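Local coordinates for protein type-2Ba cytolytic delta-endotoxin (Bacillus thuringiensis serovar israelensis, PDB 2RCI) that probably kills dipteran larvae by forming pores in the epithelial cell membrane of the insect midgut, at residues Val59-Ile63 / Ser87-Leu91; Glu119-Val123 / Tyr134-Ile138. One frame throughout, in Å; residues are numbered along the deposited sequence.

Contact 1 of 2, residues Val59-Ile63 / Ser87-Leu91; sequences VTGTI and SVLGL
Segment 59-63 of strand 57-64 lies against the C-terminal end of helix 74-89, with G61 CA 4.6 Å from V88 CA and T60 CA 5.1 Å from G90 CA. T60 departs from extended geometry (-103/-4); its p rotamer (chi1 56°) lets OG1 donate a hydrogen bond to L89 O (2.9 Å). T60 O accepts a CA-H...O contact from G90 CA (3.6 Å) and a hydrogen bond from a water (2.8 Å) that also donates to S87 O (2.7 Å). G61, fully extended (-179/150), makes a CA-H...O contact from CA to V88 O (3.2 Å), which also accepts a hydrogen bond from T188 OG1; a CB would lie 1.9 Å from that oxygen. T62 CB points away, the side chain touching F44 and L48 of helix 44-53; I63 points back, CG2 meeting V88 CG2 at 4.0 Å. G90, first to leave helical phi/psi, has positive phi (56/22); its ideal CB would clash with T60 O. Each glycine thus admits a carbonyl oxygen of the other segment in this layered alpha/beta fold.

Contact 2 of 2, residues Glu119-Val123 / Tyr134-Ile138; sequences ENWIV and YFYKI
This is an antiparallel beta hairpin, strands 122-127 and 132-142, taken at its open end, where the incoming chain enters the first strand. A type I turn from E119 to I122, with a weak I122 N to E119 O bond of 3.3 Å, leads into it. I122 faces Y136 as a non-hydrogen-bonded pair (CA-CA 4.7 Å), and V123 faces F135 as a hydrogen-bonded pair (CA-CA 5.0 Å). The latter has both bonds: V123 N to F135 O, 3.0 Å, and F135 N to V123 O, 2.9 Å, with N-H...O angles near 158°. K137 N donates to W121 O at 3.1 Å, extending the ladder to the turn. The alternate amides of the second strand work outward: Y134, Y136 and I138 bond through their backbones to strand 150-162. K137 also bonds through its backbone to N11 of strand 11-15.

I122 and Y136, both t at chi1, share one face, where I122 CD1 lies 3.7 Å from Y134 CD1 and 4.0 Å from Y136 CD1. V123 and F135 occupy the other face, CB to CB 3.9 Å. W121, chi1 p, presents its edge to the Y136 ring face in an offset edge-to-face pair; the centroids of the W121 five-membered ring and the Y136 ring are 5.0 Å apart, with planes at 67°.

The polar ends find partners beyond the hairpin: Y136 OH hydrogen-bonds with Q116 and N11, and Y134 OH with T109 O on helix 96-110. K137 curls back with chi3 and chi4 both m; its ammonium makes a weak bond to L40 O, while K137 NZ rests 3.7 Å from V123 CG2.

Both contacts reach the same mixed sheet, but on opposite sides of the chain's centre: their own centres are 22 Å apart and their nearest atoms about 11 Å, so they do not touch. The strand order supplies the route between them. Strand 57-64 of contact 1 pairs with strand 177-192, that strand with 150-162, and 150-162 with strand 132-142 of contact 2. Contact 1 sets a helix end against the sheet, whereas contact 2 lies within it, strand against strand. Helix 96-110 gives a second connection, since its residues meet L89 of contact 1 and Y134, Y136 and I138 of contact 2. Along the chain, contact 1 closes before contact 2 opens.

Contact 1 of 2, residues Val59-Ile63 / Ser87-Leu91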
# COMPACT_ATOMS: atom_id res chain seq x y z
N VAL A 59 9.52 -6.17 13.13
CA VAL A 59 8.24 -5.69 12.63
C VAL A 59 7.69 -4.67 13.62
O VAL A 59 7.55 -4.97 14.81
CB VAL A 59 7.24 -6.86 12.37
CG1 VAL A 59 5.84 -6.34 11.97
CG2 VAL A 59 7.80 -7.83 11.33
N THR A 60 7.38 -3.48 13.13
CA THR A 60 6.89 -2.38 13.97
C THR A 60 5.38 -2.12 13.90
O THR A 60 4.83 -1.23 14.60
CB THR A 60 7.61 -1.09 13.62
OG1 THR A 60 7.43 -0.82 12.22
CG2 THR A 60 9.13 -1.25 13.91
N GLY A 61 4.70 -2.85 13.02
CA GLY A 61 3.26 -2.71 12.89
C GLY A 61 2.69 -3.65 11.86
O GLY A 61 3.36 -4.00 10.88
N THR A 62 1.43 -4.06 12.06
CA THR A 62 0.73 -4.88 11.10
C THR A 62 -0.74 -4.53 11.12
O THR A 62 -1.25 -3.96 12.10
CB THR A 62 0.80 -6.42 11.42
OG1 THR A 62 0.08 -6.69 12.63
CG2 THR A 62 2.23 -6.96 11.53
N ILE A 63 -1.42 -4.89 10.03
CA ILE A 63 -2.88 -4.89 9.95
C ILE A 63 -3.31 -5.95 8.94
O ILE A 63 -2.63 -6.19 7.95
CB ILE A 63 -3.47 -3.51 9.55
CG1 ILE A 63 -5.00 -3.55 9.68
CG2 ILE A 63 -3.03 -3.14 8.12
CD1 ILE A 63 -5.63 -2.16 9.79
N SER A 87 -0.58 4.70 12.08
CA SER A 87 -0.55 3.68 13.14
C SER A 87 0.34 2.50 12.77
O SER A 87 1.17 2.06 13.59
CB SER A 87 -1.97 3.24 13.50
OG SER A 87 -1.93 2.28 14.56
N VAL A 88 0.21 2.00 11.55
CA VAL A 88 0.88 0.76 11.15
C VAL A 88 2.39 0.95 11.02
O VAL A 88 3.16 0.01 11.16
CB VAL A 88 0.27 0.16 9.86
CG1 VAL A 88 0.98 -1.11 9.45
CG2 VAL A 88 -1.22 -0.19 10.07
N LEU A 89 2.81 2.18 10.73
CA LEU A 89 4.21 2.52 10.56
C LEU A 89 5.01 2.24 11.82
O LEU A 89 6.16 1.79 11.73
CB LEU A 89 4.35 4.00 10.18
CG LEU A 89 4.59 4.28 8.70
CD1 LEU A 89 4.42 5.81 8.46
CD2 LEU A 89 5.97 3.79 8.21
N GLY A 90 4.39 2.50 12.97
CA GLY A 90 5.04 2.33 14.29
C GLY A 90 6.34 3.11 14.46
O GLY A 90 7.19 2.74 15.27
N LEU A 91 6.50 4.15 13.65
CA LEU A 91 7.60 5.10 13.66
C LEU A 91 6.91 6.42 13.41
O LEU A 91 5.94 6.46 12.67
CB LEU A 91 8.56 4.86 12.48
CG LEU A 91 9.25 3.51 12.38
CD1 LEU A 91 9.75 3.31 10.96
CD2 LEU A 91 10.37 3.49 13.37
O HOH W 1 2.43 0.10 14.94

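Contact 2 of 2, residues Glu119-Val123 / Tyr134-Ile138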
# COMPACT_ATOMS: atom_id res chain seq x y z
N GLU A 119 -1.80 -1.30 -15.43
CA GLU A 119 -0.56 -1.41 -14.66
C GLU A 119 -0.55 -2.70 -13.84
O GLU A 119 -1.60 -3.22 -13.46
CB GLU A 119 -0.35 -0.17 -13.80
CG GLU A 119 -0.26 1.15 -14.62
CD GLU A 119 1.15 1.48 -15.13
OE1 GLU A 119 1.99 0.56 -15.26
OE2 GLU A 119 1.42 2.69 -15.36
N ASN A 120 0.66 -3.20 -13.56
CA ASN A 120 0.81 -4.47 -12.88
C ASN A 120 0.33 -4.47 -11.44
O ASN A 120 -0.13 -5.50 -10.94
CB ASN A 120 2.27 -4.95 -12.96
CG ASN A 120 2.63 -5.44 -14.35
OD1 ASN A 120 1.75 -5.79 -15.15
ND2 ASN A 120 3.93 -5.43 -14.66
N TRP A 121 0.37 -3.30 -10.81
CA TRP A 121 -0.00 -3.16 -9.40
C TRP A 121 -1.50 -3.13 -9.13
O TRP A 121 -1.91 -3.11 -7.98
CB TRP A 121 0.65 -1.94 -8.76
CG TRP A 121 0.36 -0.64 -9.43
CD1 TRP A 121 -0.75 0.13 -9.27
CD2 TRP A 121 1.22 0.06 -10.34
NE1 TRP A 121 -0.64 1.27 -10.03
CE2 TRP A 121 0.55 1.26 -10.70
CE3 TRP A 121 2.48 -0.20 -10.89
CZ2 TRP A 121 1.10 2.19 -11.59
CZ3 TRP A 121 3.03 0.73 -11.78
CH2 TRP A 121 2.34 1.91 -12.11
N ILE A 122 -2.31 -3.08 -10.19
CA ILE A 122 -3.77 -3.16 -10.01
C ILE A 122 -4.26 -4.44 -10.68
O ILE A 122 -3.80 -4.77 -11.77
CB ILE A 122 -4.49 -1.91 -10.60
CG1 ILE A 122 -5.98 -1.91 -10.22
CG2 ILE A 122 -4.30 -1.84 -12.12
CD1 ILE A 122 -6.65 -0.49 -10.26
N VAL A 123 -5.18 -5.14 -10.02
CA VAL A 123 -5.66 -6.43 -10.54
C VAL A 123 -7.18 -6.36 -10.57
O VAL A 123 -7.84 -6.35 -9.52
CB VAL A 123 -5.20 -7.62 -9.64
CG1 VAL A 123 -5.66 -8.96 -10.24
CG2 VAL A 123 -3.71 -7.62 -9.43
N TYR A 134 -11.27 -4.97 -7.07
CA TYR A 134 -9.89 -5.03 -7.52
C TYR A 134 -8.90 -5.16 -6.36
O TYR A 134 -9.27 -4.91 -5.22
CB TYR A 134 -9.55 -3.82 -8.37
CG TYR A 134 -9.63 -2.44 -7.72
CD1 TYR A 134 -8.45 -1.74 -7.34
CD2 TYR A 134 -10.85 -1.80 -7.58
CE1 TYR A 134 -8.52 -0.44 -6.80
CE2 TYR A 134 -10.93 -0.49 -7.07
CZ TYR A 134 -9.77 0.17 -6.67
OH TYR A 134 -9.86 1.45 -6.17
N PHE A 135 -7.68 -5.60 -6.68
CA PHE A 135 -6.56 -5.54 -5.73
C PHE A 135 -5.68 -4.34 -6.12
O PHE A 135 -5.53 -4.05 -7.29
CB PHE A 135 -5.68 -6.78 -5.83
CG PHE A 135 -6.38 -8.08 -5.50
CD1 PHE A 135 -7.35 -8.14 -4.51
CD2 PHE A 135 -6.00 -9.26 -6.15
CE1 PHE A 135 -7.99 -9.35 -4.21
CE2 PHE A 135 -6.61 -10.46 -5.86
CZ PHE A 135 -7.60 -10.52 -4.87
N TYR A 136 -5.07 -3.70 -5.13
CA TYR A 136 -4.16 -2.59 -5.40
C TYR A 136 -3.04 -2.72 -4.38
O TYR A 136 -3.29 -2.88 -3.17
CB TYR A 136 -4.87 -1.25 -5.21
CG TYR A 136 -4.11 -0.10 -5.83
CD1 TYR A 136 -4.46 0.42 -7.08
CD2 TYR A 136 -3.01 0.47 -5.17
CE1 TYR A 136 -3.74 1.47 -7.65
CE2 TYR A 136 -2.29 1.51 -5.73
CZ TYR A 136 -2.66 2.01 -6.96
OH TYR A 136 -1.93 3.05 -7.50
N LYS A 137 -1.81 -2.66 -4.88
CA LYS A 137 -0.63 -2.93 -4.04
C LYS A 137 0.40 -1.83 -4.14
O LYS A 137 0.72 -1.38 -5.24
CB LYS A 137 0.03 -4.26 -4.40
CG LYS A 137 -0.88 -5.46 -4.08
CD LYS A 137 -0.21 -6.78 -4.45
CE LYS A 137 -0.02 -7.00 -5.99
NZ LYS A 137 -1.15 -6.62 -6.88
N ILE A 138 0.88 -1.42 -2.98
CA ILE A 138 1.84 -0.32 -2.86
C ILE A 138 3.00 -0.82 -1.99
O ILE A 138 2.79 -1.63 -1.08
CB ILE A 138 1.23 0.88 -2.12
CG1 ILE A 138 -0.03 1.40 -2.85
CG2 ILE A 138 2.27 2.01 -1.97
CD1 ILE A 138 -0.87 2.38 -1.99